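Local coordinates for protein clan CA, family C40, NlpC/P60 superfamily cysteine peptidase (Trichomonas vaginalis, PDB 6BIO) that probably hydrolyses peptide bonds in bacterial peptidoglycan as a cysteine peptidase of the NlpC/P60 family, joining a catalytic domain to SH3-like β-domains, at residues Asn44-Leu48 against Glu71-Ile75; Tyr49-Tyr53 against Gln187-Arg192. All blocks are in the same frame, centred on the assembly; numbering follows the deposited sequence.

Contact 1: Asn44-Leu48 against Glu71-Ile75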
# COMPACT_ATOMS: atom_id res chain seq x y z
N ASN A 44 12.12 16.77 7.92
CA ASN A 44 11.62 15.57 7.26
C ASN A 44 10.12 15.73 7.01
O ASN A 44 9.41 16.36 7.79
CB ASN A 44 11.88 14.32 8.08
CG ASN A 44 11.26 14.37 9.46
OD1 ASN A 44 11.62 15.21 10.30
ND2 ASN A 44 10.35 13.44 9.72
N CYS A 45 9.66 15.18 5.89
CA CYS A 45 8.24 15.32 5.55
C CYS A 45 7.35 14.45 6.43
O CYS A 45 6.21 14.82 6.70
CB CYS A 45 7.99 15.07 4.06
SG CYS A 45 8.70 13.54 3.36
N TYR A 46 7.86 13.29 6.82
CA TYR A 46 7.18 12.31 7.66
C TYR A 46 8.22 11.21 7.90
O TYR A 46 9.41 11.43 7.71
CB TYR A 46 5.85 11.82 7.02
CG TYR A 46 5.89 11.50 5.53
CD1 TYR A 46 6.58 10.39 5.04
CD2 TYR A 46 5.24 12.34 4.61
CE1 TYR A 46 6.59 10.12 3.69
CE2 TYR A 46 5.27 12.08 3.25
CZ TYR A 46 5.97 10.98 2.79
OH TYR A 46 6.08 10.64 1.46
N TRP A 47 7.77 10.02 8.31
CA TRP A 47 8.59 8.84 8.46
C TRP A 47 7.95 7.70 7.68
O TRP A 47 6.77 7.73 7.35
CB TRP A 47 8.66 8.40 9.92
CG TRP A 47 9.38 9.34 10.86
CD1 TRP A 47 10.63 9.13 11.40
CD2 TRP A 47 8.93 10.58 11.41
NE1 TRP A 47 10.98 10.14 12.26
CE2 TRP A 47 9.96 11.05 12.29
CE3 TRP A 47 7.77 11.33 11.28
CZ2 TRP A 47 9.84 12.26 13.00
CZ3 TRP A 47 7.66 12.54 12.00
CH2 TRP A 47 8.69 12.98 12.84
N LEU A 48 8.75 6.68 7.40
CA LEU A 48 8.22 5.39 6.99
C LEU A 48 8.65 4.34 8.00
O LEU A 48 9.52 4.60 8.83
CB LEU A 48 8.64 5.00 5.56
CG LEU A 48 8.08 5.88 4.46
CD1 LEU A 48 8.66 5.44 3.13
CD2 LEU A 48 6.56 5.88 4.44
N GLU A 71 2.71 8.37 -4.02
CA GLU A 71 3.59 9.11 -3.14
C GLU A 71 5.02 8.64 -3.32
O GLU A 71 5.29 7.45 -3.34
CB GLU A 71 3.15 8.89 -1.69
CG GLU A 71 3.88 9.72 -0.65
CD GLU A 71 3.50 11.20 -0.62
OE1 GLU A 71 2.45 11.56 -1.22
OE2 GLU A 71 4.28 11.99 -0.02
N ASP A 72 5.95 9.58 -3.41
CA ASP A 72 7.38 9.27 -3.42
C ASP A 72 8.12 10.12 -2.40
O ASP A 72 7.73 11.25 -2.07
CB ASP A 72 8.00 9.39 -4.83
CG ASP A 72 8.12 10.82 -5.28
OD1 ASP A 72 7.07 11.43 -5.58
OD2 ASP A 72 9.24 11.34 -5.29
N CYS A 73 9.23 9.57 -1.91
CA CYS A 73 10.05 10.24 -0.92
C CYS A 73 11.42 9.57 -0.91
O CYS A 73 11.68 8.60 -1.63
CB CYS A 73 9.39 10.21 0.46
SG CYS A 73 9.19 8.59 1.15
N TRP A 74 12.29 10.09 -0.07
CA TRP A 74 13.67 9.63 0.03
C TRP A 74 13.95 9.24 1.47
O TRP A 74 13.65 10.01 2.39
CB TRP A 74 14.62 10.74 -0.38
CG TRP A 74 14.51 11.17 -1.80
CD1 TRP A 74 13.59 12.04 -2.34
CD2 TRP A 74 15.35 10.76 -2.89
NE1 TRP A 74 13.81 12.19 -3.69
CE2 TRP A 74 14.91 11.45 -4.04
CE3 TRP A 74 16.44 9.90 -3.00
CZ2 TRP A 74 15.52 11.30 -5.27
CZ3 TRP A 74 17.06 9.74 -4.24
CH2 TRP A 74 16.60 10.43 -5.36
N ILE A 75 14.53 8.06 1.66
CA ILE A 75 14.89 7.52 2.96
C ILE A 75 16.31 6.98 2.93
O ILE A 75 16.80 6.55 1.89
CB ILE A 75 13.91 6.38 3.44
CG1 ILE A 75 13.87 5.21 2.44
CG2 ILE A 75 12.55 6.98 3.70
CD1 ILE A 75 13.01 4.08 2.93
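A buried tyrosine hydroxyl reaching a carboxylate across two steeply crossed strands is the striking feature: Tyr46 OH donates a 2.7 Å hydrogen bond to Glu71 OE2. Strands 46-48 and 71-75 run 76° apart, their axes 8.7 Å from each other at closest approach, and strand 30-34 lies between them in the sheet order. The gap is therefore bridged mainly by side chains, within a small curled antiparallel sheet consistent with an SH3-like barrel. The CA-CB bond of Tyr46 points sideways, yet its ring extends far enough to bring the phenol oxygen to Glu71. Cys73 makes an oblique sulfur-aromatic contact with that ring, Cys73 SG lying 5.2 Å from the Tyr46 ring centroid, 73° off the normal, and 3.9 Å from Tyr46 CE1. Leu48 packs on the same cysteine: its CD1 lies 3.8 Å from Cys73 SG and 4.2 Å from Ile75 CG2, and Leu23 of strand 19-23 touches both Leu48 and Ile75. Cys45 only grazes the second strand, SG to Cys73 CB being 4.5 Å; the two SG atoms stand 5.4 Å apart, so no disulfide joins them. Lys35 forms a salt bridge with Glu71, while Phe196 and His198 from the catalytic part meet the Tyr46 ring. The chemistry thus grades from an apolar interior around Leu48 to a polar end, where one carboxylate oxygen serves both the phenol and a lysine.

Contact 2: Tyr49-Tyr53 against Gln187-Arg192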
# COMPACT_ATOMS: atom_id res chain seq x y z
N TYR A 49 8.01 3.16 7.95
CA TYR A 49 7.99 2.24 9.09
C TYR A 49 8.40 0.81 8.72
O TYR A 49 8.22 0.36 7.59
CB TYR A 49 6.62 2.27 9.79
CG TYR A 49 6.32 3.65 10.28
CD1 TYR A 49 6.91 4.14 11.43
CD2 TYR A 49 5.55 4.53 9.53
CE1 TYR A 49 6.67 5.42 11.89
CE2 TYR A 49 5.34 5.81 9.93
CZ TYR A 49 5.90 6.27 11.11
OH TYR A 49 5.69 7.57 11.54
N PHE A 50 8.89 0.11 9.74
CA PHE A 50 9.33 -1.26 9.61
C PHE A 50 8.29 -2.13 8.92
O PHE A 50 7.10 -2.07 9.24
CB PHE A 50 9.60 -1.80 11.02
CG PHE A 50 10.00 -3.23 11.05
CD1 PHE A 50 11.22 -3.65 10.57
CD2 PHE A 50 9.10 -4.16 11.51
CE1 PHE A 50 11.52 -5.00 10.58
CE2 PHE A 50 9.43 -5.53 11.56
CZ PHE A 50 10.61 -5.94 11.07
N ASP A 51 8.74 -2.94 7.96
CA ASP A 51 7.94 -3.94 7.27
C ASP A 51 6.95 -3.36 6.28
O ASP A 51 6.15 -4.10 5.74
CB ASP A 51 7.29 -4.93 8.23
CG ASP A 51 6.95 -6.26 7.59
OD1 ASP A 51 7.81 -6.83 6.90
OD2 ASP A 51 5.84 -6.77 7.83
N TYR A 52 7.02 -2.05 6.00
CA TYR A 52 6.31 -1.50 4.87
C TYR A 52 6.99 -1.94 3.57
O TYR A 52 8.20 -2.13 3.51
CB TYR A 52 6.30 0.04 4.94
CG TYR A 52 5.25 0.67 5.87
CD1 TYR A 52 4.58 -0.09 6.83
CD2 TYR A 52 4.93 2.02 5.76
CE1 TYR A 52 3.64 0.49 7.65
CE2 TYR A 52 3.99 2.59 6.59
CZ TYR A 52 3.35 1.83 7.53
OH TYR A 52 2.41 2.41 8.35
N TYR A 53 6.17 -2.07 2.53
CA TYR A 53 6.64 -2.38 1.18
C TYR A 53 6.63 -1.12 0.32
O TYR A 53 5.71 -0.30 0.40
CB TYR A 53 5.76 -3.47 0.56
CG TYR A 53 5.65 -4.77 1.34
CD1 TYR A 53 6.58 -5.15 2.26
CD2 TYR A 53 4.58 -5.59 1.11
CE1 TYR A 53 6.43 -6.35 2.95
CE2 TYR A 53 4.44 -6.81 1.76
CZ TYR A 53 5.37 -7.17 2.68
OH TYR A 53 5.22 -8.38 3.35
N GLN A 187 -2.68 3.09 7.86
CA GLN A 187 -1.61 3.30 6.90
C GLN A 187 -1.00 1.97 6.47
O GLN A 187 -0.73 1.76 5.28
CB GLN A 187 -0.55 4.23 7.47
CG GLN A 187 0.53 4.60 6.45
CD GLN A 187 1.65 5.41 7.03
OE1 GLN A 187 2.30 5.01 8.01
NE2 GLN A 187 1.93 6.54 6.43
N TRP A 188 -0.82 1.05 7.42
CA TRP A 188 -0.30 -0.27 7.11
C TRP A 188 -1.20 -0.98 6.09
O TRP A 188 -0.73 -1.60 5.12
CB TRP A 188 -0.17 -1.09 8.41
CG TRP A 188 0.08 -2.54 8.09
CD1 TRP A 188 1.24 -3.12 7.76
CD2 TRP A 188 -0.93 -3.55 7.94
NE1 TRP A 188 1.03 -4.44 7.41
CE2 TRP A 188 -0.29 -4.72 7.51
CE3 TRP A 188 -2.31 -3.58 8.14
CZ2 TRP A 188 -0.99 -5.91 7.27
CZ3 TRP A 188 -2.98 -4.75 7.90
CH2 TRP A 188 -2.32 -5.88 7.44
N ALA A 189 -2.51 -0.99 6.35
CA ALA A 189 -3.40 -1.76 5.48
C ALA A 189 -3.30 -1.26 4.05
O ALA A 189 -3.23 -2.03 3.09
CB ALA A 189 -4.84 -1.67 5.99
N TYR A 190 -3.31 0.07 3.87
CA TYR A 190 -3.20 0.61 2.52
C TYR A 190 -1.80 0.43 1.93
O TYR A 190 -1.66 0.25 0.71
CB TYR A 190 -3.75 2.05 2.46
CG TYR A 190 -5.26 2.01 2.28
CD1 TYR A 190 -5.77 1.79 1.03
CD2 TYR A 190 -6.14 2.12 3.34
CE1 TYR A 190 -7.11 1.66 0.83
CE2 TYR A 190 -7.50 1.99 3.15
CZ TYR A 190 -7.98 1.80 1.88
OH TYR A 190 -9.33 1.66 1.63
N ASN A 191 -0.76 0.37 2.77
CA ASN A 191 0.58 0.05 2.27
C ASN A 191 0.55 -1.29 1.55
O ASN A 191 1.18 -1.45 0.50
CB ASN A 191 1.58 -0.01 3.42
CG ASN A 191 2.95 -0.41 2.91
OD1 ASN A 191 3.37 -1.56 2.99
ND2 ASN A 191 3.65 0.55 2.33
N ARG A 192 -0.19 -2.26 2.09
CA ARG A 192 -0.27 -3.58 1.47
C ARG A 192 -1.05 -3.61 0.17
O ARG A 192 -1.00 -4.61 -0.57
CB ARG A 192 -0.87 -4.53 2.48
CG ARG A 192 0.06 -4.88 3.66
CD ARG A 192 1.33 -5.52 3.22
NE ARG A 192 2.15 -6.05 4.29
CZ ARG A 192 3.23 -5.47 4.78
NH1 ARG A 192 3.61 -4.29 4.40
NH2 ARG A 192 3.96 -6.12 5.68
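A type II β-turn, Tyr49 to Tyr52, lies against the C-terminal part of helix 182-191, the helix that in NlpC/P60 domains typically carries the catalytic cysteine near its N-terminal end. The turn closes through Tyr52 N to Tyr49 O (3.1 Å), with Asp51 at positive phi. Hydrogen bonds dominate the interface. The Asn191 amide imitates a neighbouring strand, accepting from Tyr53 N at OD1 (2.9 Å) and donating from ND2 to Tyr53 O (2.9 Å), while Tyr52 OH donates to Gln187 OE1 (2.6 Å). Gln187 NE2 in turn bonds the carbonyl of Met197. Charge adds a salt bridge, Asp51 OD2 to Arg192 NH2 at 2.9 Å; Arg22 pairs with the other oxygen of the same carboxylate, OD1. Apolar packing is lighter: Tyr52 CE1 sits 4.2 Å from Trp188 CB, and Asn191 CB covers one face of the Tyr52 ring. Stacking completes the seam, since the Arg192 guanidinium lies flat on the Tyr53 ring as a cation-pi pair, planes 3° and centres 3.6 Å apart. In that plane the guanidinium edge forks around one carbonyl: Arg192 NH1 and NH2 reach Asp51 O at 2.9 and 3.0 Å.

Overall arrangement
From the N terminus, the chain passes strands 19-23 and 30-34 before reaching 44-48, which runs straight on into 49-53. Contact 1 closes first: after 22 intervening residues, mostly strand, 71-75 returns to 44-48 inside the same small β-domain. The chain then builds the second SH3-like region and enters the NlpC/P60 part, where 187-192 meets 49-53 and closes a loop of 133 residues. Because 49-53 lies between the two halves of contact 1, the contacts cross rather than nest. Their centres are 13 Å apart. Contact 1 joins two strands within the first β-domain, whereas contact 2 sets the loop between strands 46-49 and 53-60 against helix 182-191 of the catalytic domain.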